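Local structure of protein E (Haemophilus influenzae, 3ZH5) at residues 98-101 with 102-105; 115-118 with 119-123. The protein acts as a multifunctional adhesin that binds host epithelial cells and the host proteins vitronectin, laminin and plasminogen, aiding serum resistance and immune evasion. All coordinates share one frame; numbering follows the deposited sequence.

Contact 1 and contact 2 are both local, each made within one continuous run of chain, and they lie on opposite sides of the molecule's centre, their centres about 24 Å apart and their nearest atoms about 12 Å apart. Contact 1 (98-101 with 102-105) is a surface turn between strands 97-98 and 106-109, rich in lysine and joined across its bend by van der Waals contacts and one water. Contact 2 (115-118 with 119-123) is partly buried: i to i+4 backbone bonds join its halves, the first weak, and A119 and aliphatic side chains meet the sheet. Each leans on the same antiparallel sheet, contact 1 on strand 79-88, contact 2 on strands 16-19, 25-34 and 41-50.

Contact 1 (98-101 with 102-105); sequences AAPK and KQKK
P100 and Q103 meet across the bend of this turn, the proline ring and the glutamine side chain crossing at about a right angle. The amide nitrogen does the touching: Q103 NE2 comes to 3.5 Å from P100 CD and to 4.0 Å from the methyl A99 CB, both van der Waals contacts, while NE2 is hydrogen-bonded outside the two segments. Two successive bends bring it there. CG of Q103 lies beside its backbone N (chi1 -69°), and a second turn at chi2 (-78°) folds the amide back toward the proline. The other end of the amide is tied to the sheet, for Q103 OE1 accepts a hydrogen bond from the backbone N of T85, which should limit the swing of the group beside P100. On another part of the ring, P100 CB packs 3.5 Å from the carbonyl oxygen K102 O.

The backbone here is linked through water rather than directly. One water accepts from Q103 N at 2.9 Å and donates a weak bond to K101 O at 3.4 Å, bridging the peptide groups on the two sides of K102. The CB bonds of K101 and K102 point away, and both residues are exposed, giving the turn a basic outer surface.

Residues 99-105 connect strand 97-98, which ends at A98, to strand 106-109, both strands pairing antiparallel with strand 79-88. A98 is bonded through its backbone to F87, A99 touches R84 and D86, Q103 touches R84, and K105 NZ bonds V83 O, anchoring both ends of the loop to that one strand.

Contact 2 (115-118 with 119-123); sequences TLYN and AAQII
Regular i to i+4 hydrogen bonds join T115-N118 to A119-I123, from a weak one, A119 N to T115 O at 3.3 Å, to the straighter Q121 N to Y117 O at 2.9 Å (162° at the hydrogen). Over the last of these, Y117 and Q121 meet obliquely, ring and amide planes 47° apart. With CG anti to the backbone N (chi1 -175°), the Y117 ring projects outward from the helix and leans toward Q121, Y117 CE1 lying 3.4 Å from Q121 CD. The amide is steadied from outside: Q121 NE2 is hydrogen-bonded to Y78 OH, and the Y78 ring also meets that of Y117.

One position further on, N118 and I122 form the next pair. The methyl I122 CD1 reaches 3.8 Å from N118 OD1, while I122 CG1 sits 3.2 Å from N118 O. The polar ends of N118 turn elsewhere, OD1 to V20 N and ND2 to a bound glycerol, probably from the crystallisation liquor. L116 CD2 touches A119 CB at 4.3 Å, beginning the apolar side of the helix; A119 and I123 rest on I27, and I123 also on V42 and F44.

This is the amphipathic pattern of an alpha-helix lying on an antiparallel sheet: L116, A119 and I123 face the sheet, on strands 16-19, 25-34 and 41-50, while A120 meets Y78 and L110 in loops, and the C75-C124 disulfide ties the helix 115-128 to the connection that follows strand 64-74.

Contact 1 (98-101 with 102-105)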
ATOM      1  N   ALA A  98      12.225   6.491   6.310  1.00 41.48           N
ATOM      2  CA  ALA A  98      11.930   7.191   7.543  1.00 45.87           C
ATOM      3  C   ALA A  98      10.566   6.754   8.000  1.00 46.33           C
ATOM      4  O   ALA A  98       9.814   6.159   7.245  1.00 46.70           O
ATOM      5  CB  ALA A  98      11.974   8.683   7.355  1.00 45.91           C
ATOM      6  N   ALA A  99      10.251   7.030   9.256  1.00 47.84           N
ATOM      7  CA  ALA A  99       8.986   6.589   9.801  1.00 50.49           C
ATOM      8  C   ALA A  99       8.617   7.433  11.000  1.00 59.74           C
ATOM      9  O   ALA A  99       9.493   7.944  11.689  1.00 67.60           O
ATOM     10  CB  ALA A  99       9.076   5.117  10.202  1.00 47.37           C
ATOM     11  N   PRO A 100       7.312   7.565  11.262  1.00 58.41           N
ATOM     12  CA  PRO A 100       6.822   8.220  12.486  1.00 58.29           C
ATOM     13  C   PRO A 100       7.166   7.432  13.745  1.00 60.72           C
ATOM     14  O   PRO A 100       7.257   6.202  13.683  1.00 55.59           O
ATOM     15  CB  PRO A 100       5.300   8.233  12.303  1.00 57.12           C
ATOM     16  CG  PRO A 100       4.998   7.420  11.054  1.00 52.36           C
ATOM     17  CD  PRO A 100       6.259   6.836  10.537  1.00 49.61           C
ATOM     18  N   LYS A 101       7.331   8.128  14.872  1.00 64.65           N
ATOM     19  CA  LYS A 101       7.558   7.473  16.166  1.00 68.28           C
ATOM     20  C   LYS A 101       6.380   6.571  16.511  1.00 65.37           C
ATOM     21  O   LYS A 101       6.542   5.364  16.703  1.00 63.99           O
ATOM     22  CB  LYS A 101       7.764   8.513  17.272  1.00 70.87           C
ATOM     23  CG  LYS A 101       9.107   9.238  17.204  1.00 77.33           C
ATOM     24  CD  LYS A 101       9.071  10.633  17.853  1.00 81.79           C
ATOM     25  CE  LYS A 101       8.327  11.644  16.972  1.00 80.71           C
ATOM     26  NZ  LYS A 101       8.538  13.062  17.395  1.00 83.77           N
ATOM     27  N   LYS A 102       5.184   7.148  16.574  1.00 65.68           N
ATOM     28  CA  LYS A 102       3.986   6.349  16.808  1.00 59.76           C
ATOM     29  C   LYS A 102       3.326   5.981  15.483  1.00 53.30           C
ATOM     30  O   LYS A 102       3.094   6.824  14.621  1.00 47.80           O
ATOM     31  CB  LYS A 102       2.998   7.086  17.724  1.00 63.18           C
ATOM     32  CG  LYS A 102       1.976   6.160  18.394  1.00 61.38           C
ATOM     33  CD  LYS A 102       1.709   6.583  19.826  1.00 70.28           C
ATOM     34  CE  LYS A 102       0.574   5.793  20.460  1.00 69.56           C
ATOM     35  NZ  LYS A 102       0.313   6.267  21.866  1.00 71.94           N
ATOM     36  N   GLN A 103       3.063   4.695  15.316  1.00 47.29           N
ATOM     37  CA  GLN A 103       2.351   4.222  14.154  1.00 40.97           C
ATOM     38  C   GLN A 103       0.878   4.238  14.504  1.00 43.73           C
ATOM     39  O   GLN A 103       0.458   3.699  15.539  1.00 49.13           O
ATOM     40  CB  GLN A 103       2.818   2.808  13.793  1.00 34.75           C
ATOM     41  CG  GLN A 103       4.249   2.745  13.265  1.00 36.62           C
ATOM     42  CD  GLN A 103       4.352   3.192  11.828  1.00 35.71           C
ATOM     43  OE1 GLN A 103       3.348   3.279  11.144  1.00 32.31           O
ATOM     44  NE2 GLN A 103       5.569   3.487  11.369  1.00 33.79           N
ATOM     45  N   LYS A 104       0.095   4.874  13.649  1.00 34.82           N
ATOM     46  CA  LYS A 104      -1.340   4.944  13.845  1.00 42.68           C
ATOM     47  C   LYS A 104      -1.967   3.798  13.130  1.00 37.72           C
ATOM     48  O   LYS A 104      -1.734   3.610  11.942  1.00 45.23           O
ATOM     49  CB  LYS A 104      -1.889   6.268  13.322  1.00 52.50           C
ATOM     50  CG  LYS A 104      -1.891   7.368  14.372  1.00 60.05           C
ATOM     51  CD  LYS A 104      -2.837   6.994  15.530  1.00 67.77           C
ATOM     52  CE  LYS A 104      -2.141   7.046  16.889  1.00 70.35           C
ATOM     53  NZ  LYS A 104      -1.971   8.449  17.395  1.00 76.04           N
ATOM     54  N   LYS A 105      -2.725   2.993  13.858  1.00 31.61           N
ATOM     55  CA  LYS A 105      -3.251   1.752  13.332  1.00 25.19           C
ATOM     56  C   LYS A 105      -4.773   1.879  13.344  1.00 23.42           C
ATOM     57  O   LYS A 105      -5.364   2.608  14.153  1.00 25.75           O
ATOM     58  CB  LYS A 105      -2.778   0.479  14.158  1.00 26.20           C
ATOM     59  CG  LYS A 105      -1.274   0.279  14.239  1.00 31.29           C
ATOM     60  CD  LYS A 105      -0.878  -0.672  15.466  1.00 36.03           C
ATOM     61  CE  LYS A 105       0.632  -0.680  15.751  1.00 41.86           C
ATOM     62  NZ  LYS A 105       1.393  -0.887  14.418  1.00 37.84           N
TER
HETATM   63  O   HOH W   1       4.362   2.861  17.162  1.00 44.55           O

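Contact 2 (115-118 with 119-123)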
ATOM      1  N   THR A 115     -10.636   2.775  -3.552  1.00 55.14           N
ATOM      2  CA  THR A 115      -9.375   2.278  -4.075  1.00 52.62           C
ATOM      3  C   THR A 115      -9.013   0.986  -3.383  1.00 35.93           C
ATOM      4  O   THR A 115      -8.523   0.012  -3.996  1.00 40.72           O
ATOM      5  CB  THR A 115      -8.208   3.263  -3.925  1.00 55.23           C
ATOM      6  OG1 THR A 115      -8.495   4.468  -4.652  1.00 56.88           O
ATOM      7  CG2 THR A 115      -6.946   2.649  -4.480  1.00 54.00           C
ATOM      8  N   LEU A 116      -9.224   0.940  -2.079  1.00 31.99           N
ATOM      9  CA  LEU A 116      -8.758  -0.236  -1.375  1.00 30.08           C
ATOM     10  C   LEU A 116      -9.698  -1.425  -1.571  1.00 34.28           C
ATOM     11  O   LEU A 116      -9.264  -2.587  -1.495  1.00 35.02           O
ATOM     12  CB  LEU A 116      -8.510   0.100   0.087  1.00 39.48           C
ATOM     13  CG  LEU A 116      -7.155   0.803   0.216  1.00 39.94           C
ATOM     14  CD1 LEU A 116      -6.885   1.307   1.634  1.00 44.81           C
ATOM     15  CD2 LEU A 116      -6.086  -0.163  -0.194  1.00 35.70           C
ATOM     16  N   TYR A 117     -10.962  -1.155  -1.870  1.00 33.60           N
ATOM     17  CA  TYR A 117     -11.869  -2.236  -2.187  1.00 33.81           C
ATOM     18  C   TYR A 117     -11.405  -2.953  -3.447  1.00 34.65           C
ATOM     19  O   TYR A 117     -11.464  -4.174  -3.485  1.00 32.43           O
ATOM     20  CB  TYR A 117     -13.266  -1.687  -2.389  1.00 35.52           C
ATOM     21  CG  TYR A 117     -14.361  -2.710  -2.603  1.00 38.50           C
ATOM     22  CD1 TYR A 117     -14.661  -3.182  -3.877  1.00 46.10           C
ATOM     23  CD2 TYR A 117     -15.154  -3.141  -1.545  1.00 36.98           C
ATOM     24  CE1 TYR A 117     -15.689  -4.079  -4.079  1.00 49.35           C
ATOM     25  CE2 TYR A 117     -16.186  -4.048  -1.738  1.00 42.07           C
ATOM     26  CZ  TYR A 117     -16.449  -4.512  -2.999  1.00 46.64           C
ATOM     27  OH  TYR A 117     -17.480  -5.414  -3.209  1.00 53.69           O
ATOM     28  N   ASN A 118     -10.940  -2.207  -4.466  1.00 35.07           N
ATOM     29  CA  ASN A 118     -10.381  -2.830  -5.686  1.00 35.84           C
ATOM     30  C   ASN A 118      -9.211  -3.721  -5.368  1.00 39.37           C
ATOM     31  O   ASN A 118      -9.049  -4.829  -5.949  1.00 37.56           O
ATOM     32  CB  ASN A 118      -9.981  -1.721  -6.711  1.00 45.11           C
ATOM     33  CG  ASN A 118      -9.439  -2.272  -8.050  1.00 47.73           C
ATOM     34  OD1 ASN A 118      -8.331  -1.894  -8.472  1.00 41.19           O
ATOM     35  ND2 ASN A 118     -10.232  -3.121  -8.743  1.00 39.72           N
ATOM     36  N   ALA A 119      -8.386  -3.278  -4.423  1.00 38.61           N
ATOM     37  CA  ALA A 119      -7.266  -4.076  -3.992  1.00 34.95           C
ATOM     38  C   ALA A 119      -7.764  -5.397  -3.426  1.00 38.68           C
ATOM     39  O   ALA A 119      -7.238  -6.440  -3.769  1.00 38.29           O
ATOM     40  CB  ALA A 119      -6.409  -3.372  -2.963  1.00 39.35           C
ATOM     41  N   ALA A 120      -8.784  -5.347  -2.578  1.00 35.98           N
ATOM     42  CA  ALA A 120      -9.298  -6.548  -1.939  1.00 28.94           C
ATOM     43  C   ALA A 120      -9.951  -7.508  -2.958  1.00 34.41           C
ATOM     44  O   ALA A 120      -9.764  -8.729  -2.878  1.00 32.06           O
ATOM     45  CB  ALA A 120     -10.254  -6.193  -0.838  1.00 28.87           C
ATOM     46  N   GLN A 121     -10.674  -6.968  -3.930  1.00 33.21           N
ATOM     47  CA  GLN A 121     -11.237  -7.824  -4.985  1.00 34.53           C
ATOM     48  C   GLN A 121     -10.138  -8.549  -5.716  1.00 38.50           C
ATOM     49  O   GLN A 121     -10.265  -9.743  -6.033  1.00 41.02           O
ATOM     50  CB  GLN A 121     -12.039  -6.983  -6.004  1.00 39.46           C
ATOM     51  CG  GLN A 121     -13.150  -6.225  -5.346  1.00 48.59           C
ATOM     52  CD  GLN A 121     -14.516  -6.808  -5.648  1.00 62.12           C
ATOM     53  OE1 GLN A 121     -15.205  -6.362  -6.583  1.00 49.09           O
ATOM     54  NE2 GLN A 121     -14.931  -7.797  -4.848  1.00 64.22           N
ATOM     55  N   ILE A 122      -9.052  -7.847  -6.012  1.00 34.24           N
ATOM     56  CA  ILE A 122      -7.968  -8.470  -6.758  1.00 34.70           C
ATOM     57  C   ILE A 122      -7.239  -9.478  -5.897  1.00 35.05           C
ATOM     58  O   ILE A 122      -6.961 -10.595  -6.336  1.00 34.45           O
ATOM     59  CB  ILE A 122      -6.974  -7.447  -7.213  1.00 34.87           C
ATOM     60  CG1 ILE A 122      -7.672  -6.522  -8.252  1.00 41.16           C
ATOM     61  CG2 ILE A 122      -5.751  -8.095  -7.884  1.00 35.20           C
ATOM     62  CD1 ILE A 122      -6.842  -5.349  -8.763  1.00 38.54           C
ATOM     63  N   ILE A 123      -6.918  -9.080  -4.667  1.00 31.57           N
ATOM     64  CA  ILE A 123      -6.136  -9.981  -3.822  1.00 30.54           C
ATOM     65  C   ILE A 123      -6.933 -11.232  -3.518  1.00 32.91           C
ATOM     66  O   ILE A 123      -6.422 -12.362  -3.654  1.00 36.95           O
ATOM     67  CB  ILE A 123      -5.663  -9.328  -2.528  1.00 32.14           C
ATOM     68  CG1 ILE A 123      -4.467  -8.450  -2.816  1.00 29.20           C
ATOM     69  CG2 ILE A 123      -5.186 -10.416  -1.493  1.00 34.93           C
ATOM     70  CD1 ILE A 123      -4.256  -7.440  -1.729  1.00 32.57           C
TER